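Local coordinates for protein MgGH51 (Meripilus giganteus, PDB 6ZPV) that probably hydrolyses terminal alpha-L-arabinofuranosyl residues from arabinose-containing polysaccharides as a fungal GH51 glycosidase, at residues Ile68-Pro73 with Pro79-Phe84; Thr154-Ile159 with Asn191-Ser196. All blocks are in the same frame, centred on the assembly; numbering follows the deposited sequence. Where two conformers were deposited one is given.

Overall arrangement
Both contacts belong to one five-stranded antiparallel sheet, which packs with a second five-stranded sheet away from the parallel barrel sheet. Interaction 1 closes the hairpin of strands 64-69 and 80-85 at one edge. Interaction 2 links the loop leading into the opposite edge strand, 157-163, to strand 189-198, the neighbour of strand 80-85. The centres are about 10 Å apart. Trp156 NE1 probably bonds to Ser72 O at 2.8 Å, and Leu82 N to Phe192 O, also at 2.8 Å. The contacts lie about 32 and 30 Å from the centre of the chain. A NAG of a bound glycan is about 11 Å from the Pro79 side chain, but neither contact includes a glycan-binding residue.

Interaction 1: residues Ile68-Pro73 with Pro79-Phe84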
# COMPACT_ATOMS: atom_id res chain seq x y z
N ILE A 68 -1.80 28.89 -12.71
CA ILE A 68 -2.62 30.02 -12.27
C ILE A 68 -3.76 29.59 -11.37
O ILE A 68 -4.26 28.47 -11.52
CB ILE A 68 -3.12 30.85 -13.49
CG1 ILE A 68 -4.08 30.07 -14.36
CG2 ILE A 68 -1.97 31.44 -14.26
CD1 ILE A 68 -4.86 30.91 -15.36
N GLN A 69 -4.16 30.48 -10.46
CA GLN A 69 -5.47 30.36 -9.80
C GLN A 69 -6.45 30.78 -10.87
O GLN A 69 -6.60 31.99 -11.16
CB GLN A 69 -5.51 31.24 -8.56
CG GLN A 69 -6.80 31.12 -7.73
CD GLN A 69 -6.89 32.15 -6.63
OE1 GLN A 69 -6.12 33.08 -6.51
NE2 GLN A 69 -7.95 32.06 -5.92
N ASP A 70 -7.14 29.85 -11.49
CA ASP A 70 -7.96 30.18 -12.66
C ASP A 70 -9.14 31.04 -12.21
O ASP A 70 -9.87 30.67 -11.30
CB ASP A 70 -8.40 28.89 -13.33
CG ASP A 70 -8.87 29.13 -14.77
OD1 ASP A 70 -9.54 30.14 -15.03
OD2 ASP A 70 -8.53 28.24 -15.65
N PRO A 71 -9.43 32.19 -12.87
CA PRO A 71 -10.64 32.93 -12.51
C PRO A 71 -11.92 32.13 -12.75
O PRO A 71 -12.96 32.44 -12.15
CB PRO A 71 -10.58 34.17 -13.44
CG PRO A 71 -9.24 34.21 -14.03
CD PRO A 71 -8.59 32.86 -13.87
N SER A 72 -11.85 31.15 -13.66
CA SER A 72 -12.98 30.26 -14.00
C SER A 72 -12.44 28.83 -14.03
O SER A 72 -12.18 28.30 -15.11
CB SER A 72 -13.64 30.64 -15.29
OG SER A 72 -14.22 31.93 -15.20
N PRO A 73 -12.27 28.19 -12.86
CA PRO A 73 -11.64 26.87 -12.82
C PRO A 73 -12.54 25.78 -13.37
O PRO A 73 -13.76 25.90 -13.42
CB PRO A 73 -11.34 26.68 -11.34
CG PRO A 73 -12.47 27.41 -10.66
CD PRO A 73 -12.65 28.67 -11.51
N PRO A 79 -8.84 24.30 -8.33
CA PRO A 79 -8.82 25.74 -8.66
C PRO A 79 -7.66 26.18 -9.54
O PRO A 79 -7.70 27.32 -10.05
CB PRO A 79 -8.71 26.38 -7.26
CG PRO A 79 -8.01 25.32 -6.42
CD PRO A 79 -8.64 24.06 -6.91
N ASN A 80 -6.65 25.33 -9.72
CA ASN A 80 -5.48 25.70 -10.51
C ASN A 80 -5.56 25.12 -11.90
O ASN A 80 -6.02 24.03 -12.11
CB ASN A 80 -4.22 25.20 -9.79
CG ASN A 80 -3.96 25.86 -8.44
OD1 ASN A 80 -4.35 27.03 -8.23
ND2 ASN A 80 -3.29 25.11 -7.55
N SER A 81 -5.03 25.90 -12.85
CA SER A 81 -4.91 25.52 -14.25
C SER A 81 -3.49 25.74 -14.76
O SER A 81 -2.78 26.63 -14.23
CB SER A 81 -5.87 26.32 -15.15
OG SER A 81 -7.20 26.05 -14.80
N LEU A 82 -3.10 25.00 -15.78
CA LEU A 82 -1.87 25.27 -16.54
C LEU A 82 -2.23 26.29 -17.63
O LEU A 82 -3.00 25.96 -18.54
CB LEU A 82 -1.31 23.98 -17.09
CG LEU A 82 -0.04 24.10 -17.89
CD1 LEU A 82 1.13 24.52 -16.99
CD2 LEU A 82 0.27 22.79 -18.60
N GLN A 83 -1.62 27.44 -17.57
CA GLN A 83 -1.74 28.46 -18.61
C GLN A 83 -0.57 28.24 -19.60
O GLN A 83 0.61 28.39 -19.22
CB GLN A 83 -1.67 29.85 -18.00
CG GLN A 83 -1.76 30.95 -19.04
CD GLN A 83 -1.56 32.28 -18.36
OE1 GLN A 83 -2.56 32.96 -18.02
NE2 GLN A 83 -0.29 32.59 -18.05
N PHE A 84 -0.93 27.89 -20.82
CA PHE A 84 -0.02 27.59 -21.94
C PHE A 84 -0.12 28.67 -23.00
O PHE A 84 -1.19 28.93 -23.52
CB PHE A 84 -0.40 26.23 -22.54
CG PHE A 84 0.18 25.93 -23.89
CD1 PHE A 84 1.54 25.74 -24.08
CD2 PHE A 84 -0.63 25.87 -25.00
CE1 PHE A 84 2.05 25.47 -25.33
CE2 PHE A 84 -0.11 25.57 -26.27
CZ PHE A 84 1.24 25.34 -26.41
O HOH W 1 -9.61 29.05 -9.08
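Ile68 and Ser81 form the hydrogen-bonded pair at the end of an antiparallel hairpin. Ile68 N gives a nearly straight bond to Ser81 O (2.9 Å, 169°), and Ser81 N returns one to Ile68 O. Gln69 and Asn80 follow as the non-hydrogen-bonded pair. The strand then ends, but Asp70 N still reaches Pro79 O at 3.0 Å. Water 1 donates to both Pro79 O and Asp70 O. Pro73 CB packs on Pro79 CA at 3.8 Å. Ile68 CG2 and CD1 meet Gln83 at about a right angle, with Ile68 CD1 4.1 Å from Gln83 OE1.

With CG opposite the backbone N (chi1 -162°), Asp70 OD2 meets Ser81 OG at 2.7 Å. The hydroxyl donates, and OD2 accepts on its anti lone pair. Asn191 ND2 also bonds to OD2. Asp70 OD1 accepts from Ser72 N at 2.9 Å, from above the carboxylate plane, in an Asx turn. Arg119 adds a salt bridge to OD1. With an alanine in place of Asp70, Arg119 would probably lose its charge partner, and Ser81 OG, Ser72 N and Asn191 ND2 an acceptor. On the sheet face of Gln69, Asn80 ND2 bonds to Phe43 O and Val46 O. Arg119 probably balances the buried carboxylate, which pins loop to sheet.

Interaction 2: residues Thr154-Ile159 with Asn191-Ser196; sequences TKWTQI and NFAMFS
Trp156 precedes strand 157-163, and its CA lies 8.7 Å from that of Phe192 in strand 189-198. No backbone bond joins the two segments. Strand 112-119 runs between them and pairs with both: Thr157 bonds to Phe118, and Ala193 to Phe117. Met194 has a left-handed backbone (phi 49°, psi 64°). This breaks the usual alternation of a strand, consistent with Ala193 and Met194 both turning their CB toward segment 154-159.

The indole of Trp156 spans the gap. With CG beside the backbone N (chi1 -79°), its six-membered ring reaches strand 189-198. Trp156 CH2 packs on Ala193 CB at 3.7 Å. Trp156 CZ3 approaches Asn191 O obliquely at 3.6 Å, and the Phe192 carbonyl carbon sits at the ring edge. Asn191 CB lies 4.2 Å from Trp156 CH2. Further along, water 2 accepts from Gln158 NE2 (3.1 Å) and donates to Met194 O (2.8 Å). Where the strand begins, Thr157 OG1 donates to Lys155 O at 2.8 Å.

The contact is therefore van der Waals packing of the indole against Ala193 CB and the strand backbone, with no direct hydrogen bond across. Its one polar atom, NE1, bonds to Ser72 O, so this side chain ties the far edge strand to the hairpin end.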
# COMPACT_ATOMS: atom_id res chain seq x y z
N THR A 154 -14.57 28.30 -25.66
CA THR A 154 -14.34 29.07 -24.44
C THR A 154 -14.90 28.34 -23.21
O THR A 154 -14.61 28.76 -22.09
CB THR A 154 -14.98 30.46 -24.60
OG1 THR A 154 -16.34 30.30 -24.96
CG2 THR A 154 -14.23 31.27 -25.62
N LYS A 155 -15.67 27.29 -23.40
CA LYS A 155 -16.17 26.45 -22.29
C LYS A 155 -15.17 25.32 -22.02
O LYS A 155 -14.64 24.73 -22.96
CB LYS A 155 -17.53 25.84 -22.70
CG LYS A 155 -18.64 26.88 -22.86
CD LYS A 155 -20.02 26.35 -23.26
N TRP A 156 -15.02 24.97 -20.76
CA TRP A 156 -14.20 23.80 -20.40
C TRP A 156 -14.69 22.57 -21.16
O TRP A 156 -15.89 22.21 -21.05
CB TRP A 156 -14.26 23.57 -18.89
CG TRP A 156 -13.37 24.49 -18.11
CD1 TRP A 156 -13.78 25.46 -17.23
CD2 TRP A 156 -11.94 24.43 -18.05
NE1 TRP A 156 -12.67 26.06 -16.67
CE2 TRP A 156 -11.55 25.43 -17.13
CE3 TRP A 156 -10.94 23.65 -18.69
CZ2 TRP A 156 -10.22 25.64 -16.80
CZ3 TRP A 156 -9.62 23.89 -18.37
CH2 TRP A 156 -9.26 24.84 -17.41
N THR A 157 -13.74 21.89 -21.79
CA THR A 157 -14.05 20.76 -22.66
C THR A 157 -13.05 19.62 -22.39
O THR A 157 -11.86 19.89 -22.35
CB THR A 157 -13.93 21.24 -24.11
OG1 THR A 157 -14.87 22.32 -24.32
CG2 THR A 157 -14.22 20.13 -25.12
N GLN A 158 -13.57 18.39 -22.23
CA GLN A 158 -12.71 17.24 -22.05
C GLN A 158 -12.33 16.67 -23.40
O GLN A 158 -13.17 16.48 -24.28
CB GLN A 158 -13.35 16.17 -21.18
CG GLN A 158 -12.31 15.17 -20.64
CD GLN A 158 -12.85 14.03 -19.80
OE1 GLN A 158 -13.88 13.49 -20.15
NE2 GLN A 158 -12.09 13.58 -18.79
N ILE A 159 -11.05 16.31 -23.53
CA ILE A 159 -10.47 15.51 -24.63
C ILE A 159 -10.16 14.11 -24.07
O ILE A 159 -9.54 14.02 -23.01
CB ILE A 159 -9.22 16.20 -25.24
CG1 ILE A 159 -9.61 17.48 -26.01
CG2 ILE A 159 -8.38 15.25 -26.06
CD1 ILE A 159 -8.43 18.28 -26.62
N ASN A 191 -5.90 27.44 -21.50
CA ASN A 191 -5.87 26.97 -20.10
C ASN A 191 -6.21 25.47 -20.10
O ASN A 191 -7.18 25.04 -20.75
CB ASN A 191 -6.83 27.70 -19.19
CG ASN A 191 -6.49 29.14 -18.88
OD1 ASN A 191 -5.57 29.71 -19.48
ND2 ASN A 191 -7.25 29.74 -17.94
N PHE A 192 -5.42 24.70 -19.31
CA PHE A 192 -5.62 23.25 -19.17
C PHE A 192 -5.83 22.88 -17.72
O PHE A 192 -5.27 23.56 -16.83
CB PHE A 192 -4.40 22.48 -19.71
CG PHE A 192 -4.15 22.56 -21.19
CD1 PHE A 192 -4.72 21.63 -22.01
CD2 PHE A 192 -3.30 23.54 -21.74
CE1 PHE A 192 -4.47 21.67 -23.38
CE2 PHE A 192 -3.06 23.54 -23.10
CZ PHE A 192 -3.63 22.61 -23.91
N ALA A 193 -6.53 21.79 -17.49
CA ALA A 193 -6.72 21.29 -16.13
C ALA A 193 -6.95 19.79 -16.19
O ALA A 193 -7.34 19.25 -17.22
CB ALA A 193 -7.90 22.00 -15.44
N MET A 194 -6.78 19.16 -15.02
CA MET A 194 -7.23 17.76 -14.83
C MET A 194 -6.74 16.86 -15.97
O MET A 194 -7.52 16.22 -16.68
CB MET A 194 -8.75 17.69 -14.65
CG MET A 194 -9.34 16.40 -14.18
SD MET A 194 -8.64 15.71 -12.64
CE MET A 194 -7.62 14.38 -13.29
N PHE A 195 -5.43 16.73 -16.07
CA PHE A 195 -4.81 15.77 -17.01
C PHE A 195 -4.83 14.38 -16.43
O PHE A 195 -4.79 14.19 -15.21
CB PHE A 195 -3.35 16.16 -17.23
CG PHE A 195 -3.10 17.47 -17.93
CD1 PHE A 195 -2.98 17.51 -19.32
CD2 PHE A 195 -2.92 18.65 -17.24
CE1 PHE A 195 -2.65 18.68 -20.01
CE2 PHE A 195 -2.60 19.83 -17.93
CZ PHE A 195 -2.47 19.85 -19.29
N SER A 196 -4.77 13.38 -17.31
CA SER A 196 -4.64 12.00 -16.84
C SER A 196 -4.06 11.10 -17.94
O SER A 196 -4.44 11.26 -19.12
CB SER A 196 -5.99 11.46 -16.40
OG SER A 196 -5.92 10.11 -15.94
O HOH W 2 -9.29 14.20 -17.51